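Local structure of hypothetical protein Atu2299 (Agrobacterium tumefaciens, 2HLY) at residues A129-L134 and D139-S144; W91-G96 and R122-M127; A61-G66 and P104-G109. The protein is of unknown function, but belongs to the DUF2026 family of the peptidase CA clan, whose papain-like fold it probably shares. All coordinates share one frame; numbering follows the deposited sequence.

Interaction 1 (A129-L134 and D139-S144); sequences ASINDL and DFFYRS
Ser-130 lies over one face of the Phe-141 ring, its CA 3.7 Å from the ring centroid and 15° off the normal, a CH-pi contact made by the backbone carbon. The ring gets there because CG stands anti to the backbone N (chi1 174°), which sends it out from the strand under the 129-134 loop. Obliquely to the same ring come Ala-129 O, 3.4 Å from Phe-141 CE1, and the Ile-131 CG2 methyl, 3.9 Å from Phe-141 CD2. Leu-134 CD2 also packs 4.2 Å from Phe-141 CB, and beside the backbone of Phe-140.

The loop over the ring is a type I beta turn from Ser-130 to Asp-133, in the link leading to edge strand 140-144, which pairs with strand 60-65. Within it Ser-130 OG accepts from Asn-132 N at 3.0 Å, an ST turn. Asp-133 OD2 reaches back to Ala-129 N (2.9 Å) and so ties the last residue of the turn to the one just before it.

Between the segments the polar link is loose: a water lies 3.3 Å from Asp-133 O and meets Asp-139 OD1 weakly, while Asp-139 OD2 takes the backbone N of Gln-136.

Interaction 2 (W91-G96 and R122-M127); sequences WVEADG and RPLSAM
Gly-96 O accepts the backbone N-H of Leu-124 at 2.8 Å, with the donor lying nearly along the C=O axis (C=O...N 160°). This bond continues the pairing of strands 97-100 and 120-123 just past their ends, in the four-stranded antiparallel sheet 54-58, 89-94, 97-100, 120-123: Gly-96 belongs to the hairpin turn between the second and third strands, and Leu-124 begins the 3-10 turn that follows the fourth. The backbone at Gly-96 suits glycine because a CB there would press on the carbonyl O of the residue before.

Beside the bond, the Leu-124 side chain turns back toward the strand and crosses that of Glu-93 at about a right angle. Both methyls lie on the same side of the carboxylate: CD1 comes 3.6 Å from Glu-93 OE1, and CD2 is 3.8 Å from Glu-93 OE2. The carboxylate itself is held by other groups. Lys-57 on the neighbouring strand 54-58 makes a salt bridge to OE1, and the extended chain beyond CG carries OE2 to the indole of Trp-91. There Trp-91 NE1 donates almost straight (175°) to Glu-93 OE2 at 2.9 Å, the oxygen lying in the ring plane but met on its anti side, somewhat out of the carboxylate plane.

Interaction 3 (A61-G66 and P104-G109); sequences AAYNLG and PAFSEG
This is a buried, purely apolar contact in which one phenylalanine from a loop packs on side chains projecting from one face of a strand. The strand is 60-65, the middle one of the three-stranded antiparallel sheet 68-72, 60-65, 140-144; the loop runs between strands 97-100 and 120-123. The backbones stay well apart, with the nearest CA atoms, those of Leu-65 and Phe-106, separated by 9.6 Å, so the side chains alone span the gap.

Phe-106 carries the loop's whole share. It sits within the type I beta turn from Ala-105 to Glu-108, a turn closed by Glu-108 N bonding to Ala-105 O at 3.1 Å. Its CG is anti to the carbonyl carbon (chi1 -73°), and the ring reaches the strand with the CD2 and CE2 side leading. CE2 comes 3.8 Å from Tyr-63 CE2, and CD2 lies 3.7 Å from the CD1 methyl of Leu-65. The strand thus offers two residues, two apart and so on the same side of the sheet, as joint supports for the leading side of the ring.

The rings of Tyr-63 and Phe-106 meet at a slant, neither stacked nor edge-to-face: their planes make 44° and their centroids are 5.6 Å apart. Seen as whole side chains, Phe-106 crosses both Tyr-63 and Leu-65 at about a right angle. The hydroxyl of Tyr-63 has its own partner in the Tyr-142 hydroxyl, a bond that anchors the hydroxyl end of the ring that Phe-106 meets through CE2.

Around this group, strand 68-72 contributes Phe-72, whose ring meets that of Phe-106, and Leu-70, against which both Leu-65 and Phe-106 rest. Val-115 touches the same two side chains from a loop, while Pro-104, just before the turn, packs against helix 10-24.

From the N terminus, strand 60-65 comes first; its partner loop at 104-109 lies beyond the hairpin of strands 89-94 and 97-100, so interaction 3 encloses that hairpin in the sequence. Interaction 2 opens inside that span, at 91-96, and closes beyond it at 122-127; the two therefore cross along the chain. Interaction 1 follows in series, closing the short loop from 129-134 to 139-144. The four-stranded sheet supplies interaction 2, the three-stranded sheet interactions 1 and 3 through neighbouring strands 140-144 and 60-65. Met-127, packed on Phe-140 and Tyr-142, joins interactions 1 and 2, while Leu-134 O and Asn-64 ND2 probably hydrogen-bond between interactions 1 and 3.

Interaction 1 (A129-L134 and D139-S144)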
loop_
_atom_site.group_PDB
_atom_site.type_symbol
_atom_site.label_atom_id
_atom_site.label_comp_id
_atom_site.label_asym_id
_atom_site.label_seq_id
_atom_site.Cartn_x
_atom_site.Cartn_y
_atom_site.Cartn_z
ATOM N N ALA A 129 -2.389 21.063 1.522
ATOM C CA ALA A 129 -3.684 21.663 1.205
ATOM C C ALA A 129 -4.234 21.276 -0.160
ATOM O O ALA A 129 -5.446 21.380 -0.400
ATOM C CB ALA A 129 -3.577 23.180 1.312
ATOM N N SER A 130 -3.341 20.873 -1.057
ATOM C CA SER A 130 -3.691 20.646 -2.462
ATOM C C SER A 130 -2.477 20.091 -3.178
ATOM O O SER A 130 -1.398 19.986 -2.606
ATOM C CB SER A 130 -4.041 21.980 -3.124
ATOM O OG SER A 130 -2.854 22.741 -3.347
ATOM N N ILE A 131 -2.649 19.799 -4.465
ATOM C CA ILE A 131 -1.550 19.269 -5.269
ATOM C C ILE A 131 -0.545 20.374 -5.599
ATOM O O ILE A 131 0.523 20.104 -6.142
ATOM C CB ILE A 131 -2.054 18.587 -6.562
ATOM C CG1 ILE A 131 -2.789 19.576 -7.485
ATOM C CG2 ILE A 131 -2.961 17.405 -6.238
ATOM C CD1 ILE A 131 -3.025 18.994 -8.889
ATOM N N ASN A 132 -0.907 21.613 -5.266
ATOM C CA ASN A 132 -0.033 22.772 -5.460
ATOM C C ASN A 132 0.729 23.183 -4.197
ATOM O O ASN A 132 1.478 24.174 -4.211
ATOM C CB ASN A 132 -0.832 23.959 -6.019
ATOM C CG ASN A 132 -1.372 23.685 -7.410
ATOM O OD1 ASN A 132 -2.524 23.997 -7.711
ATOM N ND2 ASN A 132 -0.552 23.076 -8.257
ATOM N N ASP A 133 0.543 22.417 -3.119
ATOM C CA ASP A 133 1.154 22.690 -1.813
ATOM C C ASP A 133 2.126 21.549 -1.449
ATOM O O ASP A 133 2.213 21.145 -0.289
ATOM C CB ASP A 133 0.041 22.834 -0.752
ATOM C CG ASP A 133 0.566 23.208 0.640
ATOM O OD1 ASP A 133 1.607 23.912 0.713
ATOM O OD2 ASP A 133 -0.065 22.792 1.650
ATOM N N LEU A 134 2.843 21.018 -2.441
ATOM C CA LEU A 134 3.729 19.874 -2.202
ATOM C C LEU A 134 5.190 20.284 -2.355
ATOM O O LEU A 134 5.947 19.718 -3.153
ATOM C CB LEU A 134 3.380 18.712 -3.142
ATOM C CG LEU A 134 1.919 18.239 -3.061
ATOM C CD1 LEU A 134 1.658 17.274 -4.210
ATOM C CD2 LEU A 134 1.606 17.619 -1.709
ATOM N N ASP A 139 5.801 15.566 1.523
ATOM C CA ASP A 139 4.465 16.179 1.431
ATOM C C ASP A 139 3.507 15.273 0.667
ATOM O O ASP A 139 3.893 14.574 -0.271
ATOM C CB ASP A 139 4.519 17.520 0.711
ATOM C CG ASP A 139 4.868 18.680 1.628
ATOM O OD1 ASP A 139 4.702 18.561 2.865
ATOM O OD2 ASP A 139 5.305 19.727 1.097
ATOM N N PHE A 140 2.235 15.313 1.065
ATOM C CA PHE A 140 1.233 14.494 0.406
ATOM C C PHE A 140 -0.111 15.167 0.435
ATOM O O PHE A 140 -0.398 15.986 1.316
ATOM C CB PHE A 140 1.120 13.105 1.048
ATOM C CG PHE A 140 0.546 13.111 2.461
ATOM C CD1 PHE A 140 -0.728 12.617 2.696
ATOM C CD2 PHE A 140 1.289 13.575 3.544
ATOM C CE1 PHE A 140 -1.268 12.596 3.998
ATOM C CE2 PHE A 140 0.758 13.551 4.845
ATOM C CZ PHE A 140 -0.512 13.080 5.069
ATOM N N PHE A 141 -0.924 14.835 -0.561
ATOM C CA PHE A 141 -2.290 15.324 -0.591
ATOM C C PHE A 141 -3.196 14.200 -1.058
ATOM O O PHE A 141 -2.911 13.542 -2.063
ATOM C CB PHE A 141 -2.439 16.552 -1.500
ATOM C CG PHE A 141 -3.865 16.991 -1.648
ATOM C CD1 PHE A 141 -4.508 17.672 -0.614
ATOM C CD2 PHE A 141 -4.578 16.682 -2.811
ATOM C CE1 PHE A 141 -5.857 18.044 -0.738
ATOM C CE2 PHE A 141 -5.918 17.061 -2.950
ATOM C CZ PHE A 141 -6.557 17.721 -1.913
ATOM N N TYR A 142 -4.292 14.015 -0.332
ATOM C CA TYR A 142 -5.313 13.017 -0.659
ATOM C C TYR A 142 -6.687 13.656 -0.799
ATOM O O TYR A 142 -7.068 14.521 0.016
ATOM C CB TYR A 142 -5.460 12.011 0.475
ATOM C CG TYR A 142 -4.300 11.110 0.774
ATOM C CD1 TYR A 142 -3.387 10.719 -0.212
ATOM C CD2 TYR A 142 -4.127 10.623 2.070
ATOM C CE1 TYR A 142 -2.326 9.836 0.092
ATOM C CE2 TYR A 142 -3.078 9.758 2.383
ATOM C CZ TYR A 142 -2.182 9.380 1.396
ATOM O OH TYR A 142 -1.173 8.497 1.710
ATOM N N ARG A 143 -7.432 13.221 -1.814
ATOM C CA ARG A 143 -8.870 13.475 -1.850
ATOM C C ARG A 143 -9.587 12.155 -1.991
ATOM O O ARG A 143 -9.562 11.532 -3.067
ATOM C CB ARG A 143 -9.274 14.432 -2.967
ATOM C CG ARG A 143 -10.764 14.733 -2.921
ATOM C CD ARG A 143 -11.194 15.728 -3.966
ATOM N NE ARG A 143 -11.040 15.201 -5.318
ATOM C CZ ARG A 143 -10.250 15.749 -6.239
ATOM N NH1 ARG A 143 -9.556 16.846 -5.955
ATOM N NH2 ARG A 143 -10.160 15.209 -7.448
ATOM N N SER A 144 -10.228 11.742 -0.902
ATOM C CA SER A 144 -11.048 10.547 -0.907
ATOM C C SER A 144 -12.229 10.718 -1.861
ATOM O O SER A 144 -12.904 11.748 -1.841
ATOM C CB SER A 144 -11.565 10.231 0.503
ATOM O OG SER A 144 -12.339 9.038 0.471
HETATM O O HOH W 1 2.384 20.340 2.895
#

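Interaction 2 (W91-G96 and R122-M127)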
loop_
_atom_site.group_PDB
_atom_site.type_symbol
_atom_site.label_atom_id
_atom_site.label_comp_id
_atom_site.label_asym_id
_atom_site.label_seq_id
_atom_site.Cartn_x
_atom_site.Cartn_y
_atom_site.Cartn_z
ATOM N N TRP A 91 -4.983 4.170 -0.387
ATOM C CA TRP A 91 -4.047 4.249 0.749
ATOM C C TRP A 91 -4.772 3.733 2.000
ATOM O O TRP A 91 -5.930 3.302 1.921
ATOM C CB TRP A 91 -3.578 5.687 0.944
ATOM C CG TRP A 91 -4.688 6.641 1.209
ATOM C CD1 TRP A 91 -5.181 7.024 2.422
ATOM C CD2 TRP A 91 -5.457 7.348 0.222
ATOM N NE1 TRP A 91 -6.204 7.923 2.258
ATOM C CE2 TRP A 91 -6.399 8.136 0.916
ATOM C CE3 TRP A 91 -5.427 7.397 -1.176
ATOM C CZ2 TRP A 91 -7.313 8.966 0.257
ATOM C CZ3 TRP A 91 -6.344 8.213 -1.837
ATOM C CH2 TRP A 91 -7.264 8.998 -1.118
ATOM N N VAL A 92 -4.101 3.778 3.153
ATOM C CA VAL A 92 -4.722 3.350 4.405
ATOM C C VAL A 92 -4.723 4.519 5.375
ATOM O O VAL A 92 -3.756 5.286 5.425
ATOM C CB VAL A 92 -3.947 2.170 5.030
ATOM C CG1 VAL A 92 -4.575 1.760 6.356
ATOM C CG2 VAL A 92 -3.984 0.994 4.081
ATOM N N GLU A 93 -5.827 4.662 6.116
ATOM C CA GLU A 93 -5.909 5.608 7.220
ATOM C C GLU A 93 -6.119 4.785 8.480
ATOM O O GLU A 93 -7.079 4.024 8.574
ATOM C CB GLU A 93 -7.049 6.587 6.979
ATOM C CG GLU A 93 -6.777 7.414 5.727
ATOM C CD GLU A 93 -7.730 8.566 5.529
ATOM O OE1 GLU A 93 -8.624 8.769 6.390
ATOM O OE2 GLU A 93 -7.573 9.251 4.493
ATOM N N ALA A 94 -5.189 4.894 9.424
ATOM C CA ALA A 94 -5.260 4.055 10.621
ATOM C C ALA A 94 -4.778 4.811 11.832
ATOM O O ALA A 94 -3.631 5.238 11.866
ATOM C CB ALA A 94 -4.418 2.799 10.432
ATOM N N ASP A 95 -5.650 4.967 12.830
ATOM C CA ASP A 95 -5.249 5.581 14.101
ATOM C C ASP A 95 -4.651 6.971 13.854
ATOM O O ASP A 95 -3.732 7.402 14.575
ATOM C CB ASP A 95 -4.218 4.676 14.799
ATOM C CG ASP A 95 -4.477 4.505 16.287
ATOM O OD1 ASP A 95 -5.598 4.808 16.748
ATOM O OD2 ASP A 95 -3.550 4.046 16.993
ATOM N N GLY A 96 -5.164 7.650 12.827
ATOM C CA GLY A 96 -4.711 8.988 12.445
ATOM C C GLY A 96 -3.581 9.007 11.423
ATOM O O GLY A 96 -3.345 10.045 10.788
ATOM N N ARG A 122 2.887 8.697 7.588
ATOM C CA ARG A 122 2.916 10.080 8.101
ATOM C C ARG A 122 1.566 10.420 8.741
ATOM O O ARG A 122 0.542 9.857 8.351
ATOM C CB ARG A 122 3.215 11.078 6.974
ATOM C CG ARG A 122 4.541 10.862 6.218
ATOM C CD ARG A 122 4.972 12.123 5.443
ATOM N NE ARG A 122 5.209 13.213 6.384
ATOM C CZ ARG A 122 4.841 14.487 6.210
ATOM N NH1 ARG A 122 4.223 14.895 5.093
ATOM N NH2 ARG A 122 5.073 15.370 7.172
ATOM N N PRO A 123 1.546 11.366 9.700
ATOM C CA PRO A 123 0.256 11.715 10.298
ATOM C C PRO A 123 -0.682 12.342 9.262
ATOM O O PRO A 123 -0.255 13.172 8.466
ATOM C CB PRO A 123 0.623 12.756 11.379
ATOM C CG PRO A 123 2.098 12.533 11.652
ATOM C CD PRO A 123 2.660 12.127 10.297
ATOM N N LEU A 124 -1.951 11.948 9.278
ATOM C CA LEU A 124 -2.921 12.591 8.382
ATOM C C LEU A 124 -2.996 14.094 8.640
ATOM O O LEU A 124 -3.237 14.895 7.719
ATOM C CB LEU A 124 -4.308 11.964 8.552
ATOM C CG LEU A 124 -4.559 10.684 7.766
ATOM C CD1 LEU A 124 -5.791 9.987 8.325
ATOM C CD2 LEU A 124 -4.747 11.008 6.297
ATOM N N SER A 125 -2.772 14.475 9.902
ATOM C CA SER A 125 -2.773 15.882 10.308
ATOM C C SER A 125 -1.688 16.713 9.600
ATOM O O SER A 125 -1.740 17.937 9.597
ATOM C CB SER A 125 -2.605 15.973 11.826
ATOM O OG SER A 125 -1.429 15.300 12.240
ATOM N N ALA A 126 -0.707 16.034 9.013
ATOM C CA ALA A 126 0.357 16.681 8.252
ATOM C C ALA A 126 0.028 16.888 6.760
ATOM O O ALA A 126 0.831 17.460 6.011
ATOM C CB ALA A 126 1.662 15.882 8.402
ATOM N N MET A 127 -1.144 16.425 6.331
ATOM C CA MET A 127 -1.522 16.537 4.913
ATOM C C MET A 127 -1.476 17.960 4.377
ATOM O O MET A 127 -1.919 18.911 5.037
ATOM C CB MET A 127 -2.917 15.960 4.662
ATOM C CG MET A 127 -3.186 15.742 3.172
ATOM S SD MET A 127 -4.788 15.008 2.884
ATOM C CE MET A 127 -5.881 16.412 2.950
#

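Interaction 3 (A61-G66 and P104-G109)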
loop_
_atom_site.group_PDB
_atom_site.type_symbol
_atom_site.label_atom_id
_atom_site.label_comp_id
_atom_site.label_asym_id
_atom_site.label_seq_id
_atom_site.Cartn_x
_atom_site.Cartn_y
_atom_site.Cartn_z
ATOM N N ALA A 61 -4.453 11.035 -5.233
ATOM C CA ALA A 61 -3.319 11.081 -4.295
ATOM C C ALA A 61 -2.114 11.702 -4.980
ATOM O O ALA A 61 -1.890 11.482 -6.175
ATOM C CB ALA A 61 -2.971 9.696 -3.773
ATOM N N ALA A 62 -1.358 12.489 -4.227
ATOM C CA ALA A 62 -0.142 13.113 -4.761
ATOM C C ALA A 62 0.912 13.152 -3.682
ATOM O O ALA A 62 0.585 13.367 -2.522
ATOM C CB ALA A 62 -0.433 14.511 -5.244
ATOM N N TYR A 63 2.169 12.951 -4.073
ATOM C CA TYR A 63 3.279 12.922 -3.128
ATOM C C TYR A 63 4.443 13.718 -3.677
ATOM O O TYR A 63 4.716 13.648 -4.879
ATOM C CB TYR A 63 3.792 11.492 -2.990
ATOM C CG TYR A 63 2.823 10.528 -2.379
ATOM C CD1 TYR A 63 2.667 10.486 -0.989
ATOM C CD2 TYR A 63 2.099 9.621 -3.176
ATOM C CE1 TYR A 63 1.783 9.587 -0.396
ATOM C CE2 TYR A 63 1.202 8.714 -2.585
ATOM C CZ TYR A 63 1.063 8.707 -1.197
ATOM O OH TYR A 63 0.202 7.823 -0.578
ATOM N N ASN A 64 5.143 14.448 -2.814
ATOM C CA ASN A 64 6.448 14.951 -3.203
ATOM C C ASN A 64 7.467 13.945 -2.693
ATOM O O ASN A 64 7.613 13.772 -1.488
ATOM C CB ASN A 64 6.719 16.343 -2.611
ATOM C CG ASN A 64 8.128 16.833 -2.926
ATOM O OD1 ASN A 64 9.079 16.038 -2.980
ATOM N ND2 ASN A 64 8.273 18.139 -3.141
ATOM N N LEU A 65 8.131 13.254 -3.615
ATOM C CA LEU A 65 9.121 12.261 -3.241
ATOM C C LEU A 65 10.501 12.747 -3.661
ATOM O O LEU A 65 10.895 12.604 -4.819
ATOM C CB LEU A 65 8.772 10.902 -3.856
ATOM C CG LEU A 65 7.360 10.371 -3.523
ATOM C CD1 LEU A 65 7.067 9.122 -4.346
ATOM C CD2 LEU A 65 7.131 10.140 -2.026
ATOM N N GLY A 66 11.210 13.345 -2.713
ATOM C CA GLY A 66 12.581 13.803 -2.946
ATOM C C GLY A 66 12.696 14.884 -4.005
ATOM O O GLY A 66 13.715 14.971 -4.701
ATOM N N PRO A 104 7.098 1.509 -1.570
ATOM C CA PRO A 104 8.363 0.927 -2.093
ATOM C C PRO A 104 8.311 0.523 -3.578
ATOM O O PRO A 104 9.374 0.351 -4.201
ATOM C CB PRO A 104 8.600 -0.292 -1.176
ATOM C CG PRO A 104 7.860 0.071 0.114
ATOM C CD PRO A 104 6.606 0.762 -0.394
ATOM N N ALA A 105 7.111 0.379 -4.131
ATOM C CA ALA A 105 6.925 0.002 -5.525
ATOM C C ALA A 105 6.817 1.208 -6.456
ATOM O O ALA A 105 6.631 1.038 -7.667
ATOM C CB ALA A 105 5.691 -0.886 -5.666
ATOM N N PHE A 106 6.911 2.420 -5.908
ATOM C CA PHE A 106 6.727 3.626 -6.723
ATOM C C PHE A 106 7.832 3.845 -7.758
ATOM O O PHE A 106 7.701 4.710 -8.626
ATOM C CB PHE A 106 6.591 4.872 -5.855
ATOM C CG PHE A 106 5.273 4.989 -5.114
ATOM C CD1 PHE A 106 4.182 4.161 -5.400
ATOM C CD2 PHE A 106 5.122 5.970 -4.142
ATOM C CE1 PHE A 106 2.972 4.315 -4.701
ATOM C CE2 PHE A 106 3.912 6.130 -3.454
ATOM C CZ PHE A 106 2.853 5.300 -3.728
ATOM N N SER A 107 8.924 3.092 -7.668
ATOM C CA SER A 107 9.963 3.169 -8.704
ATOM C C SER A 107 9.464 2.672 -10.061
ATOM O O SER A 107 9.939 3.121 -11.106
ATOM C CB SER A 107 11.187 2.377 -8.285
ATOM O OG SER A 107 11.515 2.685 -6.941
ATOM N N GLU A 108 8.529 1.729 -10.047
ATOM C CA GLU A 108 8.011 1.152 -11.281
ATOM C C GLU A 108 7.054 2.135 -11.918
ATOM O O GLU A 108 6.188 2.697 -11.246
ATOM C CB GLU A 108 7.277 -0.151 -11.002
ATOM C CG GLU A 108 8.082 -1.174 -10.237
ATOM C CD GLU A 108 7.336 -2.487 -10.069
ATOM O OE1 GLU A 108 6.728 -2.962 -11.056
ATOM O OE2 GLU A 108 7.363 -3.045 -8.949
ATOM N N GLY A 109 7.223 2.350 -13.212
ATOM C CA GLY A 109 6.306 3.193 -13.962
ATOM C C GLY A 109 6.622 4.676 -13.879
ATOM O O GLY A 109 5.877 5.496 -14.407
#